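Local coordinates for glutathione peroxidase (Hypocrea jecorina, PDB 6VPD), which probably reduces hydroperoxides to alcohols with electrons from thioredoxin, as a peroxidase of the glutathione peroxidase family, at residues V86-F95 with F118-N127; Y135-G144 with F158-R169. All blocks are in the same frame, centred on the assembly; numbering follows the deposited sequence.

Contact 1: V86-F95 with F118-N127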
loop_
_atom_site.group_PDB
_atom_site.type_symbol
_atom_site.label_atom_id
_atom_site.label_comp_id
_atom_site.label_asym_id
_atom_site.label_seq_id
_atom_site.Cartn_x
_atom_site.Cartn_y
_atom_site.Cartn_z
ATOM N N VAL A 86 24.000 3.157 -0.413
ATOM C CA VAL A 86 23.761 1.781 0.010
ATOM C C VAL A 86 22.275 1.586 0.314
ATOM O O VAL A 86 21.609 2.483 0.844
ATOM C CB VAL A 86 24.634 1.409 1.229
ATOM C CG1 VAL A 86 24.564 2.478 2.282
ATOM C CG2 VAL A 86 24.210 0.082 1.813
ATOM N N VAL A 87 21.757 0.415 -0.047
ATOM C CA VAL A 87 20.399 -0.004 0.266
ATOM C C VAL A 87 20.480 -1.071 1.353
ATOM O O VAL A 87 21.234 -2.046 1.221
ATOM C CB VAL A 87 19.688 -0.545 -0.987
ATOM C CG1 VAL A 87 18.307 -1.118 -0.640
ATOM C CG2 VAL A 87 19.596 0.545 -2.065
ATOM N N LEU A 88 19.727 -0.872 2.435
ATOM C CA LEU A 88 19.673 -1.822 3.543
ATOM C C LEU A 88 18.266 -2.395 3.602
ATOM O O LEU A 88 17.311 -1.677 3.936
ATOM C CB LEU A 88 20.060 -1.153 4.868
ATOM C CG LEU A 88 21.479 -0.584 4.937
ATOM C CD1 LEU A 88 21.856 -0.132 6.360
ATOM C CD2 LEU A 88 22.496 -1.591 4.427
ATOM N N GLY A 89 18.124 -3.674 3.271
ATOM C CA GLY A 89 16.849 -4.359 3.430
ATOM C C GLY A 89 16.793 -5.045 4.784
ATOM O O GLY A 89 17.758 -5.666 5.213
ATOM N N PHE A 90 15.656 -4.920 5.456
ATOM C CA PHE A 90 15.449 -5.551 6.761
ATOM C C PHE A 90 14.228 -6.445 6.664
ATOM O O PHE A 90 13.095 -5.930 6.566
ATOM C CB PHE A 90 15.240 -4.541 7.889
ATOM C CG PHE A 90 16.429 -3.696 8.200
ATOM C CD1 PHE A 90 16.752 -2.611 7.397
ATOM C CD2 PHE A 90 17.194 -3.947 9.327
ATOM C CE1 PHE A 90 17.854 -1.814 7.695
ATOM C CE2 PHE A 90 18.298 -3.154 9.641
ATOM C CZ PHE A 90 18.629 -2.090 8.827
ATOM N N PRO A 91 14.391 -7.757 6.712
ATOM C CA PRO A 91 13.233 -8.650 6.633
ATOM C C PRO A 91 12.286 -8.444 7.801
ATOM O O PRO A 91 12.696 -8.114 8.918
ATOM C CB PRO A 91 13.864 -10.041 6.666
ATOM C CG PRO A 91 15.275 -9.827 6.228
ATOM C CD PRO A 91 15.664 -8.487 6.728
ATOM N N CYS A 92 11.003 -8.656 7.529
ATOM C CA CYS A 92 9.960 -8.424 8.521
ATOM C C CYS A 92 8.806 -9.373 8.259
ATOM O O CYS A 92 8.235 -9.381 7.161
ATOM C CB CYS A 92 9.474 -6.980 8.482
ATOM S SG CYS A 92 8.620 -6.515 9.985
ATOM N N ASN A 93 8.463 -10.156 9.275
ATOM C CA ASN A 93 7.381 -11.124 9.206
ATOM C C ASN A 93 6.043 -10.535 9.626
ATOM O O ASN A 93 5.036 -11.248 9.601
ATOM C CB ASN A 93 7.707 -12.325 10.097
ATOM C CG ASN A 93 7.769 -11.954 11.576
ATOM O OD1 ASN A 93 7.899 -10.771 11.929
ATOM N ND2 ASN A 93 7.683 -12.965 12.452
ATOM N N GLN A 94 6.005 -9.256 9.993
ATOM C CA GLN A 94 4.833 -8.659 10.617
ATOM C C GLN A 94 3.702 -8.345 9.649
ATOM O O GLN A 94 2.681 -7.834 10.100
ATOM C CB GLN A 94 5.212 -7.368 11.351
ATOM C CG GLN A 94 5.924 -7.558 12.677
ATOM C CD GLN A 94 6.235 -6.231 13.391
ATOM O OE1 GLN A 94 6.421 -5.194 12.755
ATOM N NE2 GLN A 94 6.301 -6.269 14.714
ATOM N N PHE A 95 3.817 -8.615 8.349
ATOM C CA PHE A 95 2.761 -8.226 7.399
ATOM C C PHE A 95 2.282 -9.456 6.614
ATOM O O PHE A 95 2.428 -9.540 5.391
ATOM C CB PHE A 95 3.241 -7.099 6.458
ATOM C CG PHE A 95 3.734 -5.874 7.185
ATOM C CD1 PHE A 95 2.841 -4.931 7.674
ATOM C CD2 PHE A 95 5.100 -5.676 7.400
ATOM C CE1 PHE A 95 3.305 -3.810 8.362
ATOM C CE2 PHE A 95 5.565 -4.567 8.086
ATOM C CZ PHE A 95 4.673 -3.634 8.563
ATOM N N PHE A 118 22.220 -5.729 -2.843
ATOM C CA PHE A 118 22.451 -4.856 -1.703
ATOM C C PHE A 118 22.381 -5.655 -0.410
ATOM O O PHE A 118 21.779 -6.733 -0.368
ATOM C CB PHE A 118 21.436 -3.712 -1.665
ATOM C CG PHE A 118 20.007 -4.140 -1.847
ATOM C CD1 PHE A 118 19.259 -4.586 -0.767
ATOM C CD2 PHE A 118 19.398 -4.052 -3.099
ATOM C CE1 PHE A 118 17.931 -4.968 -0.932
ATOM C CE2 PHE A 118 18.076 -4.428 -3.277
ATOM C CZ PHE A 118 17.338 -4.890 -2.190
ATOM N N PRO A 119 23.009 -5.156 0.654
ATOM C CA PRO A 119 22.984 -5.883 1.931
ATOM C C PRO A 119 21.559 -6.084 2.434
ATOM O O PRO A 119 20.765 -5.140 2.518
ATOM C CB PRO A 119 23.793 -4.984 2.877
ATOM C CG PRO A 119 24.656 -4.132 1.958
ATOM C CD PRO A 119 23.853 -3.946 0.704
ATOM N N VAL A 120 21.242 -7.329 2.781
ATOM C CA VAL A 120 19.997 -7.671 3.460
ATOM C C VAL A 120 20.340 -8.109 4.881
ATOM O O VAL A 120 21.243 -8.929 5.087
ATOM C CB VAL A 120 19.222 -8.758 2.698
ATOM C CG1 VAL A 120 18.221 -9.427 3.603
ATOM C CG2 VAL A 120 18.527 -8.140 1.485
ATOM N N MET A 121 19.624 -7.561 5.857
ATOM C CA MET A 121 20.050 -7.602 7.246
ATOM C C MET A 121 19.278 -8.661 8.031
ATOM O O MET A 121 18.406 -9.367 7.510
ATOM C CB MET A 121 19.894 -6.209 7.873
ATOM C CG MET A 121 20.796 -5.158 7.231
ATOM S SD MET A 121 22.526 -5.435 7.674
ATOM C CE MET A 121 23.403 -4.366 6.543
ATOM N N GLY A 122 19.623 -8.779 9.308
ATOM C CA GLY A 122 18.885 -9.665 10.182
ATOM C C GLY A 122 17.418 -9.302 10.233
ATOM O O GLY A 122 17.015 -8.187 9.903
ATOM N N LYS A 123 16.604 -10.279 10.630
ATOM C CA LYS A 123 15.167 -10.053 10.714
ATOM C C LYS A 123 14.859 -9.197 11.934
ATOM O O LYS A 123 15.453 -9.376 13.000
ATOM C CB LYS A 123 14.407 -11.379 10.789
ATOM C CG LYS A 123 12.898 -11.230 11.001
ATOM C CD LYS A 123 12.452 -11.958 12.290
ATOM C CE LYS A 123 11.256 -11.260 12.995
ATOM N NZ LYS A 123 10.560 -12.129 14.002
ATOM N N ILE A 124 13.940 -8.240 11.771
ATOM C CA ILE A 124 13.557 -7.344 12.859
ATOM C C ILE A 124 12.048 -7.113 12.851
ATOM O O ILE A 124 11.327 -7.458 11.905
ATOM C CB ILE A 124 14.275 -5.982 12.791
ATOM C CG1 ILE A 124 14.020 -5.316 11.451
ATOM C CG2 ILE A 124 15.778 -6.104 13.083
ATOM C CD1 ILE A 124 14.343 -3.884 11.516
ATOM N N ASN A 125 11.578 -6.506 13.928
ATOM C CA ASN A 125 10.231 -5.977 13.984
ATOM C C ASN A 125 10.282 -4.482 13.736
ATOM O O ASN A 125 11.095 -3.777 14.342
ATOM C CB ASN A 125 9.593 -6.290 15.332
ATOM C CG ASN A 125 9.209 -7.737 15.443
ATOM O OD1 ASN A 125 8.136 -8.131 15.001
ATOM N ND2 ASN A 125 10.107 -8.551 15.984
ATOM N N VAL A 126 9.437 -4.006 12.819
ATOM C CA VAL A 126 9.351 -2.571 12.578
ATOM C C VAL A 126 8.265 -1.902 13.398
ATOM O O VAL A 126 8.230 -0.668 13.451
ATOM C CB VAL A 126 9.119 -2.241 11.086
ATOM C CG1 VAL A 126 10.239 -2.825 10.233
ATOM C CG2 VAL A 126 7.748 -2.717 10.608
ATOM N N ASN A 127 7.390 -2.668 14.054
ATOM C CA ASN A 127 6.225 -2.114 14.734
ATOM C C ASN A 127 6.046 -2.765 16.094
ATOM O O ASN A 127 6.542 -3.859 16.353
ATOM C CB ASN A 127 4.958 -2.306 13.915
ATOM C CG ASN A 127 4.886 -1.355 12.766
ATOM O OD1 ASN A 127 5.405 -0.243 12.858
ATOM N ND2 ASN A 127 4.262 -1.772 11.668
#
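F90 and M121 run alongside each other at the apolar centre, their ends heading in one direction. M121 CB sits over one face of the F90 ring, 4.1 Å from its centroid. I124 CD1 approaches F90 CD2 obliquely, at 3.6 Å. The M121 chain bends at chi2 (-71°), and its CE reaches L88 CD2. Further along, V87 CG1 stands over the face of the F118 ring, 3.7 Å from the centroid. G89 lies between these two clusters. G89 N donates to P119 O at 3.1 Å, and M121 N donates to G89 O at 2.7 Å. At P91 one more backbone bond follows, I124 N to P91 O, 3.1 Å. At the polar edge the extended chain of Q94 carries its amide to the backbone of 126-127. Q94 NE2 donates to N127 O at 2.9 Å, nearly linear at the hydrogen but from above the carbonyl plane. Q94 OE1 takes two weak bonds, from V126 N and N127 N, so both ends of the amide are engaged. The backbones form a single bridge, G89 with V120. It lies on strand 85-92, outermost in the central mixed sheet of this thioredoxin fold, next to strand 51-58.

Contact 2: Y135-G144 with F158-R169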
loop_
_atom_site.group_PDB
_atom_site.type_symbol
_atom_site.label_atom_id
_atom_site.label_comp_id
_atom_site.label_asym_id
_atom_site.label_seq_id
_atom_site.Cartn_x
_atom_site.Cartn_y
_atom_site.Cartn_z
ATOM N N TYR A 135 14.021 1.440 14.058
ATOM C CA TYR A 135 12.730 1.775 13.466
ATOM C C TYR A 135 11.883 2.652 14.375
ATOM O O TYR A 135 11.079 3.451 13.875
ATOM C CB TYR A 135 11.961 0.509 13.091
ATOM C CG TYR A 135 12.239 0.153 11.668
ATOM C CD1 TYR A 135 11.470 0.674 10.654
ATOM C CD2 TYR A 135 13.331 -0.632 11.333
ATOM C CE1 TYR A 135 11.740 0.388 9.338
ATOM C CE2 TYR A 135 13.617 -0.925 10.005
ATOM C CZ TYR A 135 12.810 -0.413 9.015
ATOM O OH TYR A 135 13.078 -0.689 7.701
ATOM N N LYS A 136 12.028 2.530 15.698
ATOM C CA LYS A 136 11.368 3.498 16.565
ATOM C C LYS A 136 11.842 4.916 16.250
ATOM O O LYS A 136 11.039 5.855 16.184
ATOM C CB LYS A 136 11.607 3.140 18.028
ATOM C CG LYS A 136 10.842 1.897 18.473
ATOM C CD LYS A 136 10.937 1.677 19.972
ATOM C CE LYS A 136 10.362 0.291 20.355
ATOM N NZ LYS A 136 10.422 0.030 21.823
ATOM N N TRP A 137 13.138 5.077 15.984
ATOM C CA TRP A 137 13.665 6.389 15.631
ATOM C C TRP A 137 13.192 6.836 14.247
ATOM O O TRP A 137 12.706 7.963 14.089
ATOM C CB TRP A 137 15.188 6.359 15.712
ATOM C CG TRP A 137 15.852 7.646 15.367
ATOM C CD1 TRP A 137 16.023 8.733 16.183
ATOM C CD2 TRP A 137 16.464 7.981 14.115
ATOM N NE1 TRP A 137 16.705 9.715 15.515
ATOM C CE2 TRP A 137 16.986 9.281 14.241
ATOM C CE3 TRP A 137 16.639 7.299 12.909
ATOM C CZ2 TRP A 137 17.658 9.915 13.202
ATOM C CZ3 TRP A 137 17.284 7.936 11.877
ATOM C CH2 TRP A 137 17.787 9.226 12.028
ATOM N N LEU A 138 13.337 5.969 13.225
ATOM C CA LEU A 138 12.902 6.321 11.870
ATOM C C LEU A 138 11.446 6.786 11.840
ATOM O O LEU A 138 11.102 7.723 11.118
ATOM C CB LEU A 138 13.073 5.130 10.919
ATOM C CG LEU A 138 14.488 4.760 10.459
ATOM C CD1 LEU A 138 14.450 3.567 9.533
ATOM C CD2 LEU A 138 15.209 5.914 9.801
ATOM N N LYS A 139 10.581 6.145 12.627
ATOM C CA LYS A 139 9.149 6.429 12.551
ATOM C C LYS A 139 8.804 7.781 13.178
ATOM O O LYS A 139 8.051 8.561 12.583
ATOM C CB LYS A 139 8.373 5.276 13.198
ATOM C CG LYS A 139 8.186 4.058 12.253
ATOM C CD LYS A 139 8.232 2.717 12.975
ATOM C CE LYS A 139 7.060 2.492 13.881
ATOM N NZ LYS A 139 7.386 1.471 14.901
ATOM N N LYS A 140 9.351 8.078 14.369
ATOM C CA LYS A 140 9.213 9.403 14.973
ATOM C C LYS A 140 9.807 10.485 14.090
ATOM O O LYS A 140 9.217 11.559 13.930
ATOM C CB LYS A 140 9.909 9.455 16.340
ATOM C CG LYS A 140 9.255 8.626 17.436
ATOM C CD LYS A 140 7.921 9.217 17.847
ATOM C CE LYS A 140 7.224 8.352 18.874
ATOM N NZ LYS A 140 5.822 8.797 19.097
ATOM N N GLU A 141 10.997 10.235 13.532
ATOM C CA GLU A 141 11.704 11.270 12.777
ATOM C C GLU A 141 10.992 11.642 11.486
ATOM O O GLU A 141 11.140 12.768 11.002
ATOM C CB GLU A 141 13.124 10.816 12.476
ATOM C CG GLU A 141 14.010 10.892 13.706
ATOM C CD GLU A 141 14.093 12.312 14.281
ATOM O OE1 GLU A 141 13.823 12.493 15.491
ATOM O OE2 GLU A 141 14.419 13.252 13.510
ATOM N N LYS A 142 10.233 10.724 10.901
ATOM C CA LYS A 142 9.521 10.999 9.660
ATOM C C LYS A 142 8.209 10.228 9.702
ATOM O O LYS A 142 8.123 9.083 9.241
ATOM C CB LYS A 142 10.356 10.624 8.442
ATOM C CG LYS A 142 9.846 11.242 7.147
ATOM C CD LYS A 142 10.383 12.626 6.904
ATOM C CE LYS A 142 9.696 13.225 5.693
ATOM N NZ LYS A 142 9.814 14.723 5.637
ATOM N N PRO A 143 7.175 10.820 10.299
ATOM C CA PRO A 143 5.875 10.156 10.345
ATOM C C PRO A 143 5.300 9.933 8.961
ATOM O O PRO A 143 5.523 10.714 8.033
ATOM C CB PRO A 143 5.030 11.133 11.148
ATOM C CG PRO A 143 6.043 11.773 12.035
ATOM C CD PRO A 143 7.212 11.988 11.185
ATOM N N GLY A 144 4.556 8.840 8.833
ATOM C CA GLY A 144 3.850 8.547 7.611
ATOM C C GLY A 144 2.692 9.485 7.362
ATOM O O GLY A 144 2.604 10.580 7.928
ATOM N N PHE A 158 12.730 4.507 3.789
ATOM C CA PHE A 158 13.252 5.746 4.370
ATOM C C PHE A 158 14.587 6.097 3.730
ATOM O O PHE A 158 15.442 5.227 3.547
ATOM C CB PHE A 158 13.496 5.654 5.866
ATOM C CG PHE A 158 12.295 5.301 6.676
ATOM C CD1 PHE A 158 11.860 3.986 6.764
ATOM C CD2 PHE A 158 11.645 6.279 7.438
ATOM C CE1 PHE A 158 10.765 3.655 7.566
ATOM C CE2 PHE A 158 10.547 5.957 8.239
ATOM C CZ PHE A 158 10.102 4.645 8.293
ATOM N N LEU A 159 14.784 7.376 3.431
ATOM C CA LEU A 159 16.005 7.865 2.809
ATOM C C LEU A 159 16.824 8.644 3.841
ATOM O O LEU A 159 16.325 9.612 4.423
ATOM C CB LEU A 159 15.662 8.735 1.606
ATOM C CG LEU A 159 16.839 9.302 0.822
ATOM C CD1 LEU A 159 17.695 8.160 0.312
ATOM C CD2 LEU A 159 16.337 10.203 -0.318
ATOM N N ILE A 160 18.076 8.217 4.057
ATOM C CA ILE A 160 18.996 8.852 4.995
ATOM C C ILE A 160 19.983 9.710 4.212
ATOM O O ILE A 160 20.736 9.194 3.376
ATOM C CB ILE A 160 19.769 7.822 5.843
ATOM C CG1 ILE A 160 18.866 6.734 6.469
ATOM C CG2 ILE A 160 20.558 8.567 6.902
ATOM C CD1 ILE A 160 17.722 7.227 7.284
ATOM N N GLY A 161 20.022 11.014 4.515
ATOM C CA GLY A 161 21.013 11.886 3.917
ATOM C C GLY A 161 22.393 11.675 4.520
ATOM O O GLY A 161 22.565 11.008 5.538
ATOM N N ARG A 162 23.402 12.260 3.864
ATOM C CA ARG A 162 24.789 12.034 4.276
ATOM C C ARG A 162 25.022 12.434 5.730
ATOM O O ARG A 162 25.905 11.875 6.390
ATOM C CB ARG A 162 25.752 12.801 3.367
ATOM C CG ARG A 162 25.753 12.381 1.907
ATOM C CD ARG A 162 26.985 12.991 1.245
ATOM N NE ARG A 162 27.062 12.779 -0.197
ATOM C CZ ARG A 162 27.857 11.880 -0.790
ATOM N NH1 ARG A 162 28.640 11.084 -0.062
ATOM N NH2 ARG A 162 27.881 11.775 -2.116
ATOM N N ASP A 163 24.228 13.377 6.246
ATOM C CA ASP A 163 24.300 13.816 7.635
ATOM C C ASP A 163 23.539 12.918 8.602
ATOM O O ASP A 163 23.595 13.170 9.814
ATOM C CB ASP A 163 23.754 15.237 7.766
ATOM C CG ASP A 163 22.311 15.351 7.295
ATOM O OD1 ASP A 163 21.862 14.492 6.480
ATOM O OD2 ASP A 163 21.626 16.304 7.733
ATOM N N GLY A 164 22.807 11.917 8.112
ATOM C CA GLY A 164 22.126 10.979 8.981
ATOM C C GLY A 164 20.731 11.360 9.439
ATOM O O GLY A 164 20.194 10.698 10.333
ATOM N N LYS A 165 20.131 12.402 8.879
ATOM C CA LYS A 165 18.744 12.731 9.162
ATOM C C LYS A 165 17.849 12.054 8.129
ATOM O O LYS A 165 18.231 11.873 6.970
ATOM C CB LYS A 165 18.506 14.245 9.117
ATOM C CG LYS A 165 19.588 15.092 9.758
ATOM C CD LYS A 165 19.385 15.313 11.260
ATOM C CE LYS A 165 20.280 16.480 11.761
ATOM N NZ LYS A 165 21.588 16.021 12.318
ATOM N N VAL A 166 16.643 11.683 8.553
ATOM C CA VAL A 166 15.681 11.115 7.616
ATOM C C VAL A 166 15.171 12.221 6.711
ATOM O O VAL A 166 14.576 13.195 7.181
ATOM C CB VAL A 166 14.533 10.423 8.357
ATOM C CG1 VAL A 166 13.563 9.791 7.359
ATOM C CG2 VAL A 166 15.103 9.384 9.291
ATOM N N ILE A 167 15.408 12.086 5.408
ATOM C CA ILE A 167 14.972 13.093 4.450
ATOM C C ILE A 167 13.760 12.659 3.647
ATOM O O ILE A 167 13.229 13.469 2.894
ATOM C CB ILE A 167 16.115 13.517 3.506
ATOM C CG1 ILE A 167 16.541 12.374 2.602
ATOM C CG2 ILE A 167 17.340 14.011 4.293
ATOM C CD1 ILE A 167 17.915 12.616 1.973
ATOM N N GLY A 168 13.294 11.423 3.786
ATOM C CA GLY A 168 12.172 10.984 2.971
ATOM C C GLY A 168 11.544 9.686 3.440
ATOM O O GLY A 168 12.249 8.786 3.893
ATOM N N ARG A 169 10.223 9.572 3.360
ATOM C CA ARG A 169 9.545 8.309 3.601
ATOM C C ARG A 169 8.508 8.091 2.512
ATOM O O ARG A 169 7.743 9.008 2.200
ATOM C CB ARG A 169 8.883 8.308 4.969
ATOM C CG ARG A 169 8.045 7.080 5.258
ATOM C CD ARG A 169 7.543 7.133 6.685
ATOM N NE ARG A 169 6.701 6.005 7.013
ATOM C CZ ARG A 169 6.313 5.711 8.252
ATOM N NH1 ARG A 169 6.700 6.469 9.286
ATOM N NH2 ARG A 169 5.528 4.650 8.445
#
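R169 has its guanidinium between two groups: G144 CA lies over one face and F158 CZ over the opposite face. Its chain is extended from CG to NE, with CG anti to the backbone N, and this carries the charged group past K142 to the end of the helix. The setting is a helix packed across the sheet of a thioredoxin fold. Helix 135-141 crosses the antiparallel strands 158-160 and 166-169 nearly at right angles, with segment axes at 94° and 81°. L138 carries much of the apolar packing. L138 CB sits over the F158 ring, 3.9 Å from the centroid, and L138 CD2 meets V166 CG2 at 3.5 Å and I160 CD1 at 3.8 Å. V166 CG2 also meets W137 CZ3, and V166 CG1 meets K142 CB, just past the helix, at 3.5 Å. W137 turns its ring edge to G164 O at the turn joining the strands. In strand 166-170, I167 and G168 both face L159, a classic beta bulge. E156 forms a salt bridge with R169 NE, and E149 O accepts from NH2. In the guanidinium plane, R169 NH1 donates to K142 O at 3.0 Å, with an N-H...O angle of 163°.

Contacts 1 and 2 follow one another along the chain and reach the same mixed sheet, with centres about 15 Å apart on opposite sides of the chain's centre. They meet where the segment 118-127 leads toward helix 133-141. K139 NZ lies 2.7 Å from V126 O, a probable hydrogen bond, and also has a weak bond to N127 OD1. Y135 packs against the same segment: its CE2 is 3.4 Å from I124 CD1, and its CE1 is 3.7 Å from V126 CG1. P91 of contact 1 lies about 11 Å, side chain to side chain, from C61, the predicted active-site residue. Contact 2 is structural packing away from that site.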